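Local coordinates for tartronic semialdehyde reductase (Salmonella typhimurium, PDB 1YB4) that catalyses the reversible NAD(P)H-dependent reduction of tartronate semialdehyde (2-hydroxy-3-oxopropanoate) to (R)-glycerate, at the interface of chains A and B. Sequence-based numbering; all coordinates share one arbitrary frame. Chains: chain A/B, tartronic semialdehyde reductase.

Contact 1: the interface of chains A and B. Residues chain A 137, 160-162, 171; chain B 202-203, 206-207.
B:Ala206 pushes its methyl group into a notch on chain A formed by A:Cys171, A:Thr160 and A:Val162. The protein belongs to the 3-hydroxyisobutyrate dehydrogenase-related family. The notch lies where strand 158-163 of the coenzyme-binding region meets the start of the long helix 167-195, and A:Cys171 immediately precedes A:Lys172, the probable active-site lysine. On the other side, B:Ala206 belongs to the short helix 200-208. No nitrogen or oxygen of one chain is within bonding reach of the other, and the contact rests on packing. CB of B:Ala206 meets the thiol sulphur SG of A:Cys171 at 3.4 Å. That sulphur is anti to its own backbone N (chi1 -168°), a setting that carries it away from the helix toward chain B. From the strand, CG2 of A:Thr160 reaches the same CB at 3.9 Å. CG2 of A:Val162 comes up at 4.2 Å from B:Ala206 CB. The other branch of A:Val162, CG1, lies 4.1 Å from CB of B:Arg202, and these two side chains run alongside one another, pointing opposite ways. Bent at chi2 (59°), the arginine chain folds along the carbonyl of A:Val162, bringing NH1 of B:Arg202 to 3.5 Å from A:Val162 O. B:Leu207 adds its CD2, 3.9 Å from the carbonyl O of A:Cys171.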
loop_
_atom_site.group_PDB
_atom_site.type_symbol
_atom_site.label_atom_id
_atom_site.label_comp_id
_atom_site.label_asym_id
_atom_site.label_seq_id
_atom_site.Cartn_x
_atom_site.Cartn_y
_atom_site.Cartn_z
HETATM N N MSE A 137 -8.702 28.511 -6.309
HETATM C CA MSE A 137 -7.451 28.685 -5.577
HETATM C C MSE A 137 -6.491 29.363 -6.540
HETATM O O MSE A 137 -6.283 28.890 -7.652
HETATM C CB MSE A 137 -6.926 27.334 -5.099
HETATM C CG MSE A 137 -7.815 26.186 -5.503
HETATM SE SE MSE A 137 -7.979 24.799 -4.174
HETATM C CE MSE A 137 -9.572 23.917 -4.859
ATOM N N THR A 160 -9.636 32.052 -3.264
ATOM C CA THR A 160 -8.579 32.160 -2.287
ATOM C C THR A 160 -7.242 32.341 -2.959
ATOM O O THR A 160 -6.875 31.562 -3.837
ATOM C CB THR A 160 -8.507 30.884 -1.417
ATOM O OG1 THR A 160 -9.717 30.741 -0.671
ATOM C CG2 THR A 160 -7.325 30.942 -0.473
ATOM N N LEU A 161 -6.522 33.382 -2.558
ATOM C CA LEU A 161 -5.195 33.619 -3.095
ATOM C C LEU A 161 -4.353 32.751 -2.185
ATOM O O LEU A 161 -4.246 33.023 -0.987
ATOM C CB LEU A 161 -4.788 35.081 -2.954
ATOM C CG LEU A 161 -3.435 35.412 -3.588
ATOM C CD1 LEU A 161 -3.432 35.004 -5.051
ATOM C CD2 LEU A 161 -3.149 36.903 -3.435
ATOM N N VAL A 162 -3.779 31.695 -2.751
ATOM C CA VAL A 162 -2.982 30.746 -1.979
ATOM C C VAL A 162 -1.521 31.162 -1.794
ATOM O O VAL A 162 -0.922 30.880 -0.753
ATOM C CB VAL A 162 -3.029 29.343 -2.635
ATOM C CG1 VAL A 162 -2.169 28.380 -1.857
ATOM C CG2 VAL A 162 -4.470 28.834 -2.680
ATOM N N CYS A 171 -2.354 23.881 -4.731
ATOM C CA CYS A 171 -3.488 23.857 -3.813
ATOM C C CYS A 171 -4.576 22.914 -4.326
ATOM O O CYS A 171 -5.187 22.171 -3.561
ATOM C CB CYS A 171 -4.048 25.263 -3.640
ATOM S SG CYS A 171 -5.221 25.414 -2.280
ATOM N N ARG B 202 -1.681 28.528 4.274
ATOM C CA ARG B 202 -2.662 28.921 3.252
ATOM C C ARG B 202 -3.467 27.758 2.698
ATOM O O ARG B 202 -4.697 27.825 2.636
ATOM C CB ARG B 202 -1.963 29.619 2.078
ATOM C CG ARG B 202 -2.159 31.129 2.016
ATOM C CD ARG B 202 -1.658 31.805 3.276
ATOM N NE ARG B 202 -1.851 33.248 3.224
ATOM C CZ ARG B 202 -1.241 34.047 2.358
ATOM N NH1 ARG B 202 -0.393 33.541 1.466
ATOM N NH2 ARG B 202 -1.475 35.352 2.391
ATOM N N VAL B 203 -2.762 26.712 2.269
ATOM C CA VAL B 203 -3.404 25.530 1.713
ATOM C C VAL B 203 -4.459 24.998 2.691
ATOM O O VAL B 203 -5.612 24.770 2.307
ATOM C CB VAL B 203 -2.366 24.426 1.401
ATOM C CG1 VAL B 203 -3.039 23.281 0.650
ATOM C CG2 VAL B 203 -1.221 24.998 0.571
ATOM N N ALA B 206 -7.278 27.352 2.524
ATOM C CA ALA B 206 -7.986 27.225 1.265
ATOM C C ALA B 206 -8.864 25.982 1.320
ATOM O O ALA B 206 -10.071 26.065 1.127
ATOM C CB ALA B 206 -7.001 27.118 0.134
ATOM N N LEU B 207 -8.255 24.839 1.629
ATOM C CA LEU B 207 -8.967 23.566 1.685
ATOM C C LEU B 207 -10.079 23.432 2.721
ATOM O O LEU B 207 -10.886 22.508 2.644
ATOM C CB LEU B 207 -7.964 22.416 1.851
ATOM C CG LEU B 207 -6.981 22.278 0.678
ATOM C CD1 LEU B 207 -6.228 20.967 0.766
ATOM C CD2 LEU B 207 -7.752 22.337 -0.626
#

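Contact 2: the interface of chains A and B. Residues chain A 192-193, 196; chain B 170, 173-174, 177, 248, 254, 256.
A:Phe192, near the C-terminal end of helix 167-195, inserts its ring among B:Val173, B:Thr170, B:Leu254 and B:Ser248. The ring carbon CG is roughly anti to the backbone N, but chi1 of 151° is well short of the usual staggered value. B:Val173 crosses the phenyl side chain at about a right angle and sits off the ring plane, above the rim at CE2 and CZ. Its CG1 is 3.3 Å from CZ of A:Phe192, and its CB also touches that rim. A:Ala196 CB, of the ring's own chain, lies on the opposite side of the plane; both it and the valine are off centre. The B:Leu254 side chain crosses that of A:Phe192 at about a right angle and puts CD1 at the ring edge, in plane, 3.4 Å from CD1 of A:Phe192. The carbonyl O of B:Thr170 lies at the edge in plane too, 3.6 Å from CE2 of A:Phe192, while CB of B:Ser248 closes on CE1 of A:Phe192 at 3.9 Å. In B:Thr170 the methyl CG2 is anti to the backbone N and faces A:Ala193 and A:Ala196. Its hydroxyl OG1 turns to a water at 2.7 Å, which reaches the carbonyl O of A:Ala196 at 3.2 Å. Centred about 8 Å from B:Lys172, the contact may couple subunit packing to the neighbourhood of the probable active site.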
loop_
_atom_site.group_PDB
_atom_site.type_symbol
_atom_site.label_atom_id
_atom_site.label_comp_id
_atom_site.label_asym_id
_atom_site.label_seq_id
_atom_site.Cartn_x
_atom_site.Cartn_y
_atom_site.Cartn_z
ATOM N N PHE A 192 -16.432 -2.224 6.478
ATOM C CA PHE A 192 -16.055 -3.004 7.652
ATOM C C PHE A 192 -17.189 -3.027 8.684
ATOM O O PHE A 192 -17.556 -4.082 9.189
ATOM C CB PHE A 192 -14.825 -2.393 8.309
ATOM C CG PHE A 192 -14.762 -2.644 9.780
ATOM C CD1 PHE A 192 -14.371 -3.883 10.271
ATOM C CD2 PHE A 192 -15.167 -1.664 10.675
ATOM C CE1 PHE A 192 -14.385 -4.143 11.630
ATOM C CE2 PHE A 192 -15.186 -1.919 12.043
ATOM C CZ PHE A 192 -14.799 -3.155 12.524
ATOM N N ALA A 193 -17.709 -1.847 9.024
ATOM C CA ALA A 193 -18.800 -1.748 9.991
ATOM C C ALA A 193 -19.951 -2.604 9.497
ATOM O O ALA A 193 -20.604 -3.291 10.267
ATOM C CB ALA A 193 -19.264 -0.295 10.133
ATOM N N ALA A 196 -19.367 -6.270 9.723
ATOM C CA ALA A 196 -19.272 -6.599 11.142
ATOM C C ALA A 196 -20.683 -6.756 11.735
ATOM O O ALA A 196 -20.851 -7.232 12.857
ATOM C CB ALA A 196 -18.481 -5.504 11.891
ATOM N N THR B 170 -17.646 -1.970 17.399
ATOM C CA THR B 170 -17.541 -1.840 15.967
ATOM C C THR B 170 -17.541 -0.393 15.525
ATOM O O THR B 170 -16.736 0.001 14.667
ATOM C CB THR B 170 -18.681 -2.592 15.280
ATOM O OG1 THR B 170 -18.421 -3.999 15.362
ATOM C CG2 THR B 170 -18.799 -2.177 13.823
ATOM N N VAL B 173 -14.145 1.047 16.224
ATOM C CA VAL B 173 -13.117 0.621 15.281
ATOM C C VAL B 173 -13.212 1.509 14.041
ATOM O O VAL B 173 -12.198 2.021 13.570
ATOM C CB VAL B 173 -13.284 -0.879 14.853
ATOM C CG1 VAL B 173 -12.340 -1.209 13.682
ATOM C CG2 VAL B 173 -12.998 -1.803 16.026
ATOM N N ALA B 174 -14.429 1.706 13.531
ATOM C CA ALA B 174 -14.652 2.541 12.344
ATOM C C ALA B 174 -14.199 3.969 12.584
ATOM O O ALA B 174 -13.649 4.608 11.699
ATOM C CB ALA B 174 -16.142 2.527 11.935
ATOM N N ILE B 177 -10.384 4.058 12.414
ATOM C CA ILE B 177 -9.859 3.827 11.074
ATOM C C ILE B 177 -9.883 5.156 10.333
ATOM O O ILE B 177 -8.888 5.572 9.738
ATOM C CB ILE B 177 -10.722 2.803 10.278
ATOM C CG1 ILE B 177 -10.513 1.400 10.842
ATOM C CG2 ILE B 177 -10.372 2.850 8.809
ATOM C CD1 ILE B 177 -11.448 0.349 10.269
ATOM N N SER B 248 -9.690 -7.721 13.172
ATOM C CA SER B 248 -11.108 -7.923 12.853
ATOM C C SER B 248 -11.227 -8.138 11.362
ATOM O O SER B 248 -11.975 -9.001 10.890
ATOM C CB SER B 248 -11.935 -6.707 13.259
ATOM O OG SER B 248 -11.814 -6.474 14.653
ATOM N N LEU B 254 -11.648 -8.941 5.447
ATOM C CA LEU B 254 -11.818 -7.615 4.861
ATOM C C LEU B 254 -10.480 -7.098 4.382
ATOM O O LEU B 254 -9.457 -7.248 5.065
ATOM C CB LEU B 254 -12.369 -6.631 5.893
ATOM C CG LEU B 254 -13.845 -6.701 6.242
ATOM C CD1 LEU B 254 -14.111 -5.969 7.539
ATOM C CD2 LEU B 254 -14.640 -6.065 5.116
ATOM N N LEU B 256 -8.545 -3.981 3.960
ATOM C CA LEU B 256 -8.468 -2.561 4.316
ATOM C C LEU B 256 -7.053 -2.059 4.005
ATOM O O LEU B 256 -6.232 -1.836 4.906
ATOM C CB LEU B 256 -8.794 -2.351 5.803
ATOM C CG LEU B 256 -9.998 -3.110 6.379
ATOM C CD1 LEU B 256 -10.453 -2.398 7.633
ATOM C CD2 LEU B 256 -11.155 -3.159 5.397
HETATM O O HOH W 1 -20.809 -5.190 15.278
#

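Contact 3: the interface of chains A and B. Residues chain A 185-186, 189, 203, 207, 212; chain B 174-175, 177-178.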
loop_
_atom_site.group_PDB
_atom_site.type_symbol
_atom_site.label_atom_id
_atom_site.label_comp_id
_atom_site.label_asym_id
_atom_site.label_seq_id
_atom_site.Cartn_x
_atom_site.Cartn_y
_atom_site.Cartn_z
ATOM N N ALA A 185 -11.289 6.357 2.925
ATOM C CA ALA A 185 -11.372 6.088 4.352
ATOM C C ALA A 185 -12.805 5.739 4.772
ATOM O O ALA A 185 -13.036 4.734 5.444
ATOM C CB ALA A 185 -10.849 7.277 5.145
ATOM N N VAL A 186 -13.769 6.562 4.375
ATOM C CA VAL A 186 -15.166 6.297 4.717
ATOM C C VAL A 186 -15.577 4.920 4.163
ATOM O O VAL A 186 -16.338 4.185 4.804
ATOM C CB VAL A 186 -16.098 7.416 4.145
ATOM C CG1 VAL A 186 -17.546 7.204 4.599
ATOM C CG2 VAL A 186 -15.589 8.783 4.619
ATOM N N ALA A 189 -14.085 2.042 6.445
ATOM C CA ALA A 189 -14.751 2.045 7.746
ATOM C C ALA A 189 -16.185 1.507 7.689
ATOM O O ALA A 189 -16.583 0.687 8.518
ATOM C CB ALA A 189 -14.745 3.457 8.310
ATOM N N VAL A 203 -23.487 4.138 12.392
ATOM C CA VAL A 203 -22.065 4.418 12.568
ATOM C C VAL A 203 -21.783 5.797 12.015
ATOM O O VAL A 203 -21.134 6.613 12.661
ATOM C CB VAL A 203 -21.183 3.384 11.805
ATOM C CG1 VAL A 203 -19.705 3.631 12.111
ATOM C CG2 VAL A 203 -21.592 1.962 12.170
ATOM N N LEU A 207 -20.128 8.776 14.208
ATOM C CA LEU A 207 -18.866 9.394 13.818
ATOM C C LEU A 207 -19.010 10.849 13.429
ATOM O O LEU A 207 -18.033 11.589 13.378
ATOM C CB LEU A 207 -18.235 8.607 12.667
ATOM C CG LEU A 207 -17.501 7.303 13.007
ATOM C CD1 LEU A 207 -18.405 6.353 13.765
ATOM C CD2 LEU A 207 -17.033 6.664 11.728
ATOM N N ALA A 212 -13.903 11.925 13.521
ATOM C CA ALA A 212 -14.057 11.263 12.231
ATOM C C ALA A 212 -14.876 12.167 11.315
ATOM O O ALA A 212 -14.927 11.967 10.102
ATOM C CB ALA A 212 -14.766 9.928 12.415
ATOM N N ALA B 174 -14.429 1.706 13.531
ATOM C CA ALA B 174 -14.652 2.541 12.344
ATOM C C ALA B 174 -14.199 3.969 12.584
ATOM O O ALA B 174 -13.649 4.608 11.699
ATOM C CB ALA B 174 -16.142 2.527 11.935
ATOM N N ASN B 175 -14.430 4.483 13.781
ATOM C CA ASN B 175 -14.012 5.846 14.078
ATOM C C ASN B 175 -12.473 5.923 14.045
ATOM O O ASN B 175 -11.899 6.842 13.463
ATOM C CB ASN B 175 -14.572 6.274 15.450
ATOM C CG ASN B 175 -14.163 7.690 15.846
ATOM O OD1 ASN B 175 -13.065 7.913 16.362
ATOM N ND2 ASN B 175 -15.046 8.655 15.598
ATOM N N ILE B 177 -10.384 4.058 12.414
ATOM C CA ILE B 177 -9.859 3.827 11.074
ATOM C C ILE B 177 -9.883 5.156 10.333
ATOM O O ILE B 177 -8.888 5.572 9.738
ATOM C CB ILE B 177 -10.722 2.803 10.278
ATOM C CG1 ILE B 177 -10.513 1.400 10.842
ATOM C CG2 ILE B 177 -10.372 2.850 8.809
ATOM C CD1 ILE B 177 -11.448 0.349 10.269
ATOM N N ILE B 178 -11.025 5.829 10.383
ATOM C CA ILE B 178 -11.184 7.110 9.704
ATOM C C ILE B 178 -10.244 8.163 10.266
ATOM O O ILE B 178 -9.598 8.888 9.510
ATOM C CB ILE B 178 -12.646 7.630 9.791
ATOM C CG1 ILE B 178 -13.538 6.825 8.839
ATOM C CG2 ILE B 178 -12.693 9.115 9.449
ATOM C CD1 ILE B 178 -14.991 7.273 8.775
#
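B:Ile178 and A:Ala189 meet where the long helices of the two chains, 167-195 in A and 167-196 in B, pack together. Aliphatic contacts dominate. CG1 of B:Ile178, anti to its carbonyl carbon (chi1 -75°), brings the extended ethyl branch against A:Ala189, with CG1 3.6 Å from the alanine CB. At the tip of this branch CD1 meets CD2 of A:Leu207 at 3.6 Å; the two side chains cross obliquely. The other branch, CG2, turns to A:Ala212 and lies 3.7 Å from its CB, so the isoleucine is flanked by helix, short helix and loop of chain A. Nearby, CB of B:Ala174 touches CG1 of A:Val203 at 3.7 Å.

A second kind of contact sets an amide against carbon. B:Asn175 holds CG anti to the backbone N (chi1 179°) and lies side by side with A:Leu207, the two chains headed in reverse senses. Its ND2 is 3.4 Å from CB of A:Ala212 and 3.8 Å from CG of A:Leu207, which is packing and not hydrogen bonding. No polar pair crosses the patch. Together these contacts form a largely apolar seam of the long helices, the short helix 200-207 and the A:Ala212 loop, which probably helps hold the subunits together.

Contacts 2 and 3 are neighbours, their C-alpha centres about 8 Å apart, and share B:Ala174 and B:Ile177 on B helix 167-196. Contact 1 lies about 34 Å from contact 2 and 27 Å from contact 3. The interface is two-fold symmetric, so each patch has a twin with the chains exchanged. Short-helix positions 203 and 207 serve in both contacts 1 and 3, from opposite chains. Contacts 1 and 2 centre near A:Lys172 (about 7 Å) and B:Lys172 (about 8 Å), the probable active-site lysines. The long helix of A enters all three patches, within an assembly of four copies, and this packing may help shape both active sites.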